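Local atomic coordinates of yersinopine synthase (Yersinia pestis, PDB entry 6C4M), a protein that catalyses the NADPH-dependent reductive condensation of pyruvate with a histidine-derived amino acid intermediate, the last step in making the metallophore yersinopine. Residues A[280-285]-A[381-386]; A[321-326]-A[356-361]. All coordinates share one frame. Residue numbers count along the deposited sequence, not the author numbering.

Contact 1: residues A[280-285]-A[381-386]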
# COMPACT_ATOMS: atom_id res chain seq x y z
N SER A 280 1.43 7.14 -18.54
CA SER A 280 0.76 5.87 -18.37
C SER A 280 0.34 5.63 -16.92
O SER A 280 1.05 6.00 -15.98
CB SER A 280 1.68 4.75 -18.84
OG SER A 280 2.20 5.05 -20.13
N GLN A 281 -0.84 5.03 -16.75
CA GLN A 281 -1.32 4.46 -15.49
C GLN A 281 -1.02 2.96 -15.44
O GLN A 281 -0.83 2.30 -16.47
CB GLN A 281 -2.84 4.66 -15.35
CG GLN A 281 -3.31 6.07 -15.10
CD GLN A 281 -3.17 6.44 -13.66
OE1 GLN A 281 -3.99 6.06 -12.81
NE2 GLN A 281 -2.12 7.16 -13.35
N TYR A 282 -1.03 2.42 -14.22
CA TYR A 282 -0.82 0.99 -13.97
C TYR A 282 -2.02 0.41 -13.25
O TYR A 282 -2.47 0.95 -12.23
CB TYR A 282 0.46 0.79 -13.14
CG TYR A 282 1.69 1.08 -13.97
CD1 TYR A 282 2.15 2.38 -14.12
CD2 TYR A 282 2.34 0.05 -14.63
CE1 TYR A 282 3.26 2.64 -14.89
CE2 TYR A 282 3.44 0.31 -15.41
CZ TYR A 282 3.90 1.60 -15.53
OH TYR A 282 5.00 1.85 -16.31
N LEU A 283 -2.52 -0.71 -13.76
CA LEU A 283 -3.85 -1.18 -13.38
C LEU A 283 -3.95 -1.52 -11.90
O LEU A 283 -5.03 -1.37 -11.32
CB LEU A 283 -4.22 -2.40 -14.22
CG LEU A 283 -5.65 -2.90 -14.07
CD1 LEU A 283 -6.67 -1.88 -14.54
CD2 LEU A 283 -5.80 -4.23 -14.83
N TYR A 284 -2.87 -2.00 -11.28
CA TYR A 284 -2.95 -2.49 -9.91
C TYR A 284 -2.30 -1.55 -8.89
O TYR A 284 -2.34 -1.82 -7.69
CB TYR A 284 -2.35 -3.93 -9.83
CG TYR A 284 -3.18 -4.99 -10.60
CD1 TYR A 284 -4.30 -5.58 -10.02
CD2 TYR A 284 -2.85 -5.36 -11.91
CE1 TYR A 284 -5.07 -6.50 -10.72
CE2 TYR A 284 -3.61 -6.28 -12.61
CZ TYR A 284 -4.72 -6.85 -12.01
OH TYR A 284 -5.49 -7.77 -12.71
N LYS A 285 -1.74 -0.42 -9.32
CA LYS A 285 -1.08 0.49 -8.39
C LYS A 285 -2.08 1.42 -7.71
O LYS A 285 -3.18 1.67 -8.22
CB LYS A 285 -0.02 1.33 -9.11
CG LYS A 285 1.12 0.51 -9.67
CD LYS A 285 2.25 1.44 -10.07
CE LYS A 285 3.43 0.67 -10.60
NZ LYS A 285 4.31 1.56 -11.39
N PHE A 381 2.21 -7.85 -10.70
CA PHE A 381 1.08 -6.93 -10.84
C PHE A 381 1.54 -5.51 -11.12
O PHE A 381 0.87 -4.78 -11.87
CB PHE A 381 0.22 -6.98 -9.59
CG PHE A 381 -0.56 -8.26 -9.46
CD1 PHE A 381 -1.81 -8.38 -10.04
CD2 PHE A 381 -0.04 -9.34 -8.76
CE1 PHE A 381 -2.53 -9.56 -9.94
CE2 PHE A 381 -0.77 -10.54 -8.66
CZ PHE A 381 -2.01 -10.64 -9.24
N SER A 382 2.65 -5.09 -10.53
CA SER A 382 3.06 -3.70 -10.65
C SER A 382 3.48 -3.34 -12.06
O SER A 382 3.66 -2.15 -12.36
CB SER A 382 4.22 -3.41 -9.69
OG SER A 382 5.35 -4.19 -10.03
N ALA A 383 3.65 -4.32 -12.93
CA ALA A 383 4.09 -4.09 -14.29
C ALA A 383 2.93 -3.96 -15.29
O ALA A 383 3.18 -3.58 -16.43
CB ALA A 383 5.01 -5.22 -14.74
N VAL A 384 1.71 -4.30 -14.89
CA VAL A 384 0.54 -4.26 -15.77
C VAL A 384 0.16 -2.79 -16.01
O VAL A 384 -0.33 -2.11 -15.11
CB VAL A 384 -0.63 -5.05 -15.20
CG1 VAL A 384 -1.82 -5.03 -16.16
CG2 VAL A 384 -0.23 -6.50 -14.93
N LYS A 385 0.40 -2.32 -17.24
CA LYS A 385 0.01 -0.99 -17.70
C LYS A 385 -1.45 -0.93 -18.10
O LYS A 385 -2.02 -1.89 -18.62
CB LYS A 385 0.83 -0.58 -18.92
CG LYS A 385 2.29 -0.30 -18.67
CD LYS A 385 2.66 1.11 -19.12
CE LYS A 385 2.73 1.25 -20.63
NZ LYS A 385 2.67 2.70 -21.08
N VAL A 386 -2.04 0.26 -17.94
CA VAL A 386 -3.35 0.52 -18.51
C VAL A 386 -3.19 0.84 -19.98
O VAL A 386 -2.56 1.83 -20.34
CB VAL A 386 -4.06 1.66 -17.77
CG1 VAL A 386 -5.36 2.09 -18.54
CG2 VAL A 386 -4.35 1.22 -16.36
O HOH W 1 -1.87 4.30 -19.20
O HOH W 2 -0.41 -2.41 -12.49

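Contact 2: residues A[321-326]-A[356-361]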
# COMPACT_ATOMS: atom_id res chain seq x y z
N LEU A 321 -15.08 -14.23 -2.10
CA LEU A 321 -14.16 -13.52 -2.99
C LEU A 321 -12.74 -13.52 -2.44
O LEU A 321 -11.78 -13.82 -3.16
CB LEU A 321 -14.65 -12.10 -3.22
CG LEU A 321 -13.69 -11.23 -4.03
CD1 LEU A 321 -13.44 -11.80 -5.43
CD2 LEU A 321 -14.24 -9.81 -4.11
N LEU A 322 -12.57 -13.18 -1.16
CA LEU A 322 -11.22 -13.02 -0.64
C LEU A 322 -10.50 -14.38 -0.55
O LEU A 322 -9.33 -14.50 -0.94
CB LEU A 322 -11.28 -12.29 0.72
CG LEU A 322 -9.92 -11.96 1.33
CD1 LEU A 322 -9.02 -11.12 0.39
CD2 LEU A 322 -10.04 -11.30 2.72
N ARG A 323 -11.21 -15.43 -0.11
CA ARG A 323 -10.62 -16.78 -0.14
C ARG A 323 -10.22 -17.18 -1.55
O ARG A 323 -9.13 -17.73 -1.76
CB ARG A 323 -11.60 -17.82 0.44
CG ARG A 323 -11.01 -19.28 0.57
CD ARG A 323 -12.08 -20.38 0.39
NE ARG A 323 -12.67 -20.21 -0.92
CZ ARG A 323 -12.06 -20.50 -2.06
NH1 ARG A 323 -10.86 -21.08 -2.07
NH2 ARG A 323 -12.69 -20.24 -3.20
N PHE A 324 -11.09 -16.92 -2.53
CA PHE A 324 -10.78 -17.23 -3.93
C PHE A 324 -9.54 -16.48 -4.39
O PHE A 324 -8.62 -17.08 -4.96
CB PHE A 324 -11.99 -16.88 -4.81
CG PHE A 324 -11.75 -17.02 -6.29
CD1 PHE A 324 -11.57 -18.28 -6.87
CD2 PHE A 324 -11.76 -15.91 -7.12
CE1 PHE A 324 -11.37 -18.42 -8.24
CE2 PHE A 324 -11.57 -16.04 -8.50
CZ PHE A 324 -11.39 -17.30 -9.06
N LEU A 325 -9.50 -15.17 -4.17
CA LEU A 325 -8.33 -14.39 -4.59
C LEU A 325 -7.06 -14.91 -3.94
O LEU A 325 -6.02 -15.04 -4.60
CB LEU A 325 -8.50 -12.93 -4.23
CG LEU A 325 -9.65 -12.19 -4.89
CD1 LEU A 325 -9.80 -10.77 -4.29
CD2 LEU A 325 -9.45 -12.10 -6.39
N ASN A 326 -7.10 -15.14 -2.63
CA ASN A 326 -5.87 -15.50 -1.94
C ASN A 326 -5.52 -16.96 -2.18
O ASN A 326 -4.40 -17.27 -2.59
CB ASN A 326 -6.02 -15.24 -0.44
CG ASN A 326 -4.70 -15.30 0.31
OD1 ASN A 326 -3.95 -14.33 0.37
ND2 ASN A 326 -4.41 -16.47 0.88
N ALA A 356 -10.01 -5.17 4.21
CA ALA A 356 -9.29 -6.39 3.88
C ALA A 356 -8.85 -6.41 2.42
O ALA A 356 -7.71 -6.78 2.12
CB ALA A 356 -10.14 -7.62 4.20
N LEU A 357 -9.73 -5.96 1.51
CA LEU A 357 -9.37 -5.95 0.10
C LEU A 357 -8.31 -4.91 -0.22
O LEU A 357 -7.42 -5.18 -1.05
CB LEU A 357 -10.62 -5.73 -0.76
CG LEU A 357 -11.57 -6.93 -0.84
CD1 LEU A 357 -12.95 -6.48 -1.38
CD2 LEU A 357 -10.95 -8.01 -1.74
N PHE A 358 -8.39 -3.70 0.40
CA PHE A 358 -7.34 -2.71 0.20
C PHE A 358 -6.01 -3.26 0.69
O PHE A 358 -4.98 -3.11 0.01
CB PHE A 358 -7.68 -1.37 0.90
CG PHE A 358 -6.66 -0.31 0.62
CD1 PHE A 358 -5.50 -0.24 1.36
CD2 PHE A 358 -6.84 0.57 -0.43
CE1 PHE A 358 -4.54 0.72 1.08
CE2 PHE A 358 -5.89 1.53 -0.70
CZ PHE A 358 -4.73 1.59 0.06
N VAL A 359 -6.01 -3.94 1.83
CA VAL A 359 -4.76 -4.51 2.33
C VAL A 359 -4.26 -5.55 1.35
O VAL A 359 -3.07 -5.57 0.98
CB VAL A 359 -4.94 -5.08 3.75
CG1 VAL A 359 -3.68 -5.79 4.20
CG2 VAL A 359 -5.22 -3.97 4.75
N ARG A 360 -5.15 -6.42 0.88
CA ARG A 360 -4.75 -7.42 -0.10
C ARG A 360 -4.05 -6.81 -1.31
O ARG A 360 -2.95 -7.22 -1.66
CB ARG A 360 -5.97 -8.23 -0.53
CG ARG A 360 -5.57 -9.50 -1.19
CD ARG A 360 -6.05 -9.53 -2.58
NE ARG A 360 -5.55 -10.71 -3.24
CZ ARG A 360 -5.49 -10.87 -4.54
NH1 ARG A 360 -5.97 -9.90 -5.35
NH2 ARG A 360 -4.98 -12.00 -5.02
N TYR A 361 -4.68 -5.80 -1.96
CA TYR A 361 -4.05 -5.23 -3.15
C TYR A 361 -2.79 -4.45 -2.84
O TYR A 361 -1.87 -4.40 -3.67
CB TYR A 361 -5.08 -4.40 -3.92
CG TYR A 361 -5.92 -5.34 -4.74
CD1 TYR A 361 -5.51 -5.73 -6.01
CD2 TYR A 361 -7.09 -5.88 -4.23
CE1 TYR A 361 -6.24 -6.66 -6.75
CE2 TYR A 361 -7.83 -6.81 -4.96
CZ TYR A 361 -7.41 -7.20 -6.22
OH TYR A 361 -8.18 -8.10 -6.95
O HOH W 3 -4.10 -12.39 -1.97

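Contact 1: residues A[280-285]-A[381-386]
Two backbone hydrogen bonds flank Y282 and tie the loops together: V386 N donates to Q281 O (2.8 Å, nearly linear) and L283 N donates to V384 O (2.9 Å). They make a single beta bridge between Y282 and K385, whose CA atoms lie 4.3 Å apart. At one end K385 NZ donates to S280 OG (2.6 Å), and a water joins Q281 N to V386 O, 2.8 Å from each. At the other a second water accepts from Y284 N (2.8 Å) and donates to F381 O (2.8 Å) and V384 O (2.6 Å), where Y282–K285 form a type I turn. From within the turn, Y284 presents a ring face to the edge of the F381 ring, T-shaped, with centroids 4.8 Å apart. L283 rests on V384 and V386, its CB 4.2 Å from V386 CG2, while Y284 also packs on H260. Main-chain bonds and ordered waters thus join two loops without regular sheet, and the aromatic end lies next to H260, the inferred proton donor/acceptor.

Contact 2: residues A[321-326]-A[356-361]
The R360 side chain reaches across to the other helix and lays one face of its guanidinium over L325, with R360 CZ 3.7 Å from L325 CB. Its NE gives a hydrogen bond to a water (2.6 Å) that in turn donates to N326 OD1 (3.0 Å), so one solvent molecule links the helices. Both polar ends have further partners: R360 NH2 bonds to Y330 O, and N326 OD1 accepts from V332 N. Beside this polar patch the interface is mainly aliphatic. L357 CD2 sits 3.9 Å from L325 CD1 and 4.2 Å from L322 CD1, and L322 CD2 touches A356 CB at 4.0 Å. The short helical segments run almost parallel, at 11°, but their axes stay 11.4 Å apart, a spacing bridged by long side chains. Helix 255-264 adjoins the pair through L321, L325 and Y361, whereas F358 and V359 pack against the second subunit. The buried arginine thus has a water at NE and a carbonyl at NH2, while L325 CB lies over one face of the guanidinium.

Contact 2 is nested within the stretch of chain closed by contact 1, and their centres lie about 18 Å apart. Y284 CD1 of contact 1 joins them directly, 4.0 Å from Y361 CE1 of contact 2; Y330, which follows helix 321-329, forms a second connection, its ring edge-to-face with F381 and its carbonyl hydrogen-bonded to R360 NH2. Y284 and Y361 both pack on V259 of helix 255-264, which carries H260. The Y284 side chain is about 4 Å from that of H260 and about 9 Å from bound NADP, the Y361 side chain about 8 Å from that of H260. Contact 1 therefore borders the presumed catalytic centre; contact 2 lies farther away, with F358 and V359 against the second subunit.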